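Local coordinates for protein dihydrofolate reductase (Enterococcus faecalis, PDB 4M7U) that probably catalyses the NADPH-dependent reduction of dihydrofolate to tetrahydrofolate, a step needed for making glycine, purines and DNA precursors, at residues 30-38 with 157-165. Sequence-based numbering, arbitrary orientation.
Sequences WHLPNDLKF and KNLYAHDYE
Trp30 CB packs against Tyr160 CE2, and both rings also meet Phe130. Trp30 belongs to the NADP pocket, its side chain about 12 Å from the bound cofactor at the nearest atoms. One water joins His31 N to Tyr160 OH. A second water donates to His31 O and Lys157 O and accepts from Leu159 N. Leu32, at the N-cap position of helix 33-43, sends its CG anti to the backbone N (chi1 -169°). Its CD2 then lies over one face of the His162 ring, 4.0 Å from the centroid, a CH-pi contact. His162 ND1 donates to Tyr160 O at 2.7 Å, which helps fix the ring's rotation. Pro33 CD rests 3.3 Å from Lys157 O. Asn34 N donates to Asn158 OD1 at 2.9 Å. This bond is nearly straight (172°) and uses a lone pair in the carbonyl plane. Asn158 ND2 hydrogen-bonds to Asp155 OD1, which helps hold the amide. A third water links Asn34 ND2, His162 NE2 and Tyr164 OH. Asp35 OD1 is hydrogen-bonded to Thr124. Phe38 and Tyr164 meet obliquely, with planes at 48°. Asn158 thus accepts a first-turn N-H, and side chain and water together tie the helix start to strand 162-169 of the central mixed sheet and the residues before it.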
loop_
_atom_site.group_PDB
_atom_site.type_symbol
_atom_site.label_atom_id
_atom_site.label_comp_id
_atom_site.label_asym_id
_atom_site.label_seq_id
_atom_site.Cartn_x
_atom_site.Cartn_y
_atom_site.Cartn_z
ATOM N N TRP A 30 -11.102 10.819 2.751
ATOM C CA TRP A 30 -10.787 12.119 2.153
ATOM C C TRP A 30 -10.682 11.959 0.654
ATOM O O TRP A 30 -10.640 10.844 0.138
ATOM C CB TRP A 30 -9.439 12.642 2.656
ATOM C CG TRP A 30 -8.364 11.626 2.445
ATOM C CD1 TRP A 30 -7.717 11.346 1.278
ATOM C CD2 TRP A 30 -7.847 10.719 3.422
ATOM N NE1 TRP A 30 -6.823 10.325 1.470
ATOM C CE2 TRP A 30 -6.875 9.931 2.773
ATOM C CE3 TRP A 30 -8.098 10.510 4.778
ATOM C CZ2 TRP A 30 -6.156 8.940 3.452
ATOM C CZ3 TRP A 30 -7.375 9.530 5.444
ATOM C CH2 TRP A 30 -6.425 8.753 4.777
ATOM N N HIS A 31 -10.605 13.077 -0.050
ATOM C CA HIS A 31 -10.275 13.021 -1.458
ATOM C C HIS A 31 -9.074 13.931 -1.670
ATOM O O HIS A 31 -9.092 15.099 -1.284
ATOM C CB HIS A 31 -11.471 13.442 -2.321
ATOM C CG HIS A 31 -11.234 13.312 -3.796
ATOM N ND1 HIS A 31 -10.634 12.201 -4.362
ATOM C CD2 HIS A 31 -11.516 14.149 -4.821
ATOM C CE1 HIS A 31 -10.559 12.367 -5.671
ATOM N NE2 HIS A 31 -11.085 13.539 -5.977
ATOM N N LEU A 32 -8.014 13.377 -2.247
ATOM C CA LEU A 32 -6.793 14.121 -2.511
ATOM C C LEU A 32 -6.224 13.641 -3.845
ATOM O O LEU A 32 -5.330 12.786 -3.864
ATOM C CB LEU A 32 -5.778 13.901 -1.375
ATOM C CG LEU A 32 -4.536 14.790 -1.331
ATOM C CD1 LEU A 32 -4.951 16.244 -1.055
ATOM C CD2 LEU A 32 -3.564 14.296 -0.239
ATOM N N PRO A 33 -6.746 14.187 -4.965
ATOM C CA PRO A 33 -6.408 13.739 -6.329
ATOM C C PRO A 33 -4.916 13.614 -6.622
ATOM O O PRO A 33 -4.532 12.646 -7.299
ATOM C CB PRO A 33 -7.004 14.841 -7.224
ATOM C CG PRO A 33 -8.150 15.395 -6.430
ATOM C CD PRO A 33 -7.767 15.257 -4.974
ATOM N N ASN A 34 -4.091 14.565 -6.178
ATOM C CA ASN A 34 -2.656 14.463 -6.469
ATOM C C ASN A 34 -2.045 13.178 -5.901
ATOM O O ASN A 34 -1.185 12.549 -6.524
ATOM C CB ASN A 34 -1.872 15.689 -5.982
ATOM C CG ASN A 34 -2.306 16.981 -6.667
ATOM O OD1 ASN A 34 -2.967 16.954 -7.710
ATOM N ND2 ASN A 34 -1.934 18.124 -6.076
ATOM N N ASP A 35 -2.506 12.778 -4.725
ATOM C CA ASP A 35 -1.971 11.567 -4.114
ATOM C C ASP A 35 -2.351 10.311 -4.918
ATOM O O ASP A 35 -1.516 9.444 -5.153
ATOM C CB ASP A 35 -2.389 11.455 -2.649
ATOM C CG ASP A 35 -1.837 10.210 -1.986
ATOM O OD1 ASP A 35 -0.590 10.081 -1.877
ATOM O OD2 ASP A 35 -2.655 9.359 -1.573
ATOM N N LEU A 36 -3.601 10.230 -5.356
ATOM C CA LEU A 36 -4.019 9.153 -6.256
ATOM C C LEU A 36 -3.151 9.106 -7.523
ATOM O O LEU A 36 -2.805 8.032 -8.019
ATOM C CB LEU A 36 -5.497 9.317 -6.625
ATOM C CG LEU A 36 -6.422 9.379 -5.402
ATOM C CD1 LEU A 36 -7.877 9.679 -5.786
ATOM C CD2 LEU A 36 -6.329 8.103 -4.551
ATOM N N LYS A 37 -2.780 10.271 -8.034
ATOM C CA LYS A 37 -1.929 10.316 -9.218
ATOM C C LYS A 37 -0.504 9.846 -8.886
ATOM O O LYS A 37 0.091 9.075 -9.642
ATOM C CB LYS A 37 -1.962 11.707 -9.874
ATOM C CG LYS A 37 -1.071 11.820 -11.094
ATOM C CD LYS A 37 -1.378 13.045 -11.956
ATOM C CE LYS A 37 -1.226 14.360 -11.194
ATOM N NZ LYS A 37 -2.535 14.883 -10.674
ATOM N N PHE A 38 0.027 10.271 -7.741
ATOM C CA PHE A 38 1.325 9.764 -7.290
ATOM C C PHE A 38 1.281 8.232 -7.123
ATOM O O PHE A 38 2.203 7.512 -7.508
ATOM C CB PHE A 38 1.718 10.421 -5.964
ATOM C CG PHE A 38 2.986 9.871 -5.360
ATOM C CD1 PHE A 38 4.230 10.320 -5.789
ATOM C CD2 PHE A 38 2.938 8.921 -4.355
ATOM C CE1 PHE A 38 5.398 9.816 -5.235
ATOM C CE2 PHE A 38 4.112 8.415 -3.788
ATOM C CZ PHE A 38 5.336 8.863 -4.227
ATOM N N LYS A 157 -8.507 21.618 -6.010
ATOM C CA LYS A 157 -8.790 20.187 -6.063
ATOM C C LYS A 157 -8.166 19.436 -4.896
ATOM O O LYS A 157 -8.634 18.374 -4.508
ATOM C CB LYS A 157 -8.299 19.602 -7.386
ATOM C CG LYS A 157 -9.001 20.195 -8.599
ATOM C CD LYS A 157 -10.503 20.228 -8.357
ATOM C CE LYS A 157 -11.286 20.390 -9.654
ATOM N NZ LYS A 157 -12.750 20.165 -9.424
ATOM N N ASN A 158 -7.110 20.005 -4.332
ATOM C CA ASN A 158 -6.399 19.379 -3.237
ATOM C C ASN A 158 -6.426 20.287 -2.011
ATOM O O ASN A 158 -5.657 21.250 -1.927
ATOM C CB ASN A 158 -4.970 19.078 -3.685
ATOM C CG ASN A 158 -4.931 18.162 -4.899
ATOM O OD1 ASN A 158 -4.901 16.933 -4.770
ATOM N ND2 ASN A 158 -4.939 18.757 -6.088
ATOM N N LEU A 159 -7.303 19.968 -1.059
ATOM C CA LEU A 159 -7.698 20.916 -0.009
ATOM C C LEU A 159 -6.863 20.908 1.270
ATOM O O LEU A 159 -7.068 21.755 2.142
ATOM C CB LEU A 159 -9.158 20.663 0.394
ATOM C CG LEU A 159 -10.251 20.710 -0.676
ATOM C CD1 LEU A 159 -11.614 20.439 -0.039
ATOM C CD2 LEU A 159 -10.255 22.055 -1.386
ATOM N N TYR A 160 -5.956 19.948 1.411
ATOM C CA TYR A 160 -5.287 19.742 2.691
ATOM C C TYR A 160 -3.786 19.830 2.518
ATOM O O TYR A 160 -3.266 19.376 1.503
ATOM C CB TYR A 160 -5.663 18.363 3.277
ATOM C CG TYR A 160 -7.140 18.045 3.159
ATOM C CD1 TYR A 160 -8.075 18.704 3.946
ATOM C CD2 TYR A 160 -7.599 17.111 2.243
ATOM C CE1 TYR A 160 -9.427 18.439 3.835
ATOM C CE2 TYR A 160 -8.951 16.834 2.123
ATOM C CZ TYR A 160 -9.861 17.504 2.925
ATOM O OH TYR A 160 -11.216 17.238 2.822
ATOM N N ALA A 161 -3.102 20.415 3.506
ATOM C CA ALA A 161 -1.647 20.398 3.547
ATOM C C ALA A 161 -1.227 18.944 3.673
ATOM O O ALA A 161 -1.858 18.175 4.400
ATOM C CB ALA A 161 -1.124 21.188 4.738
ATOM N N HIS A 162 -0.167 18.557 2.971
ATOM C CA HIS A 162 0.271 17.173 3.028
ATOM C C HIS A 162 1.748 17.056 2.681
ATOM O O HIS A 162 2.311 17.957 2.047
ATOM C CB HIS A 162 -0.607 16.302 2.111
ATOM C CG HIS A 162 -0.643 16.760 0.681
ATOM N ND1 HIS A 162 -1.381 17.852 0.266
ATOM C CD2 HIS A 162 -0.040 16.268 -0.431
ATOM C CE1 HIS A 162 -1.229 18.012 -1.036
ATOM N NE2 HIS A 162 -0.429 17.073 -1.487
ATOM N N ASP A 163 2.372 15.966 3.131
ATOM C CA ASP A 163 3.755 15.670 2.780
ATOM C C ASP A 163 3.862 14.294 2.148
ATOM O O ASP A 163 3.150 13.361 2.546
ATOM C CB ASP A 163 4.688 15.772 4.001
ATOM C CG ASP A 163 4.843 17.200 4.493
ATOM O OD1 ASP A 163 5.547 17.991 3.826
ATOM O OD2 ASP A 163 4.240 17.545 5.528
ATOM N N TYR A 164 4.727 14.189 1.139
ATOM C CA TYR A 164 5.085 12.905 0.562
ATOM C C TYR A 164 6.430 12.461 1.139
ATOM O O TYR A 164 7.475 13.080 0.859
ATOM C CB TYR A 164 5.190 13.022 -0.960
ATOM C CG TYR A 164 3.882 13.350 -1.648
ATOM C CD1 TYR A 164 3.537 14.666 -1.938
ATOM C CD2 TYR A 164 2.995 12.338 -2.024
ATOM C CE1 TYR A 164 2.333 14.972 -2.578
ATOM C CE2 TYR A 164 1.786 12.637 -2.670
ATOM C CZ TYR A 164 1.465 13.951 -2.938
ATOM O OH TYR A 164 0.269 14.245 -3.577
ATOM N N GLU A 165 6.412 11.384 1.926
ATOM C CA GLU A 165 7.615 10.939 2.611
ATOM C C GLU A 165 8.138 9.602 2.085
ATOM O O GLU A 165 7.361 8.733 1.692
ATOM C CB GLU A 165 7.342 10.816 4.115
ATOM C CG GLU A 165 6.750 12.063 4.751
ATOM C CD GLU A 165 6.442 11.858 6.224
ATOM O OE1 GLU A 165 6.288 10.680 6.646
ATOM O OE2 GLU A 165 6.365 12.868 6.964
HETATM O O HOH W 1 -8.953 17.702 -1.900
HETATM O O HOH W 2 -11.862 15.665 0.936
HETATM O O HOH W 3 0.253 17.009 -4.203
#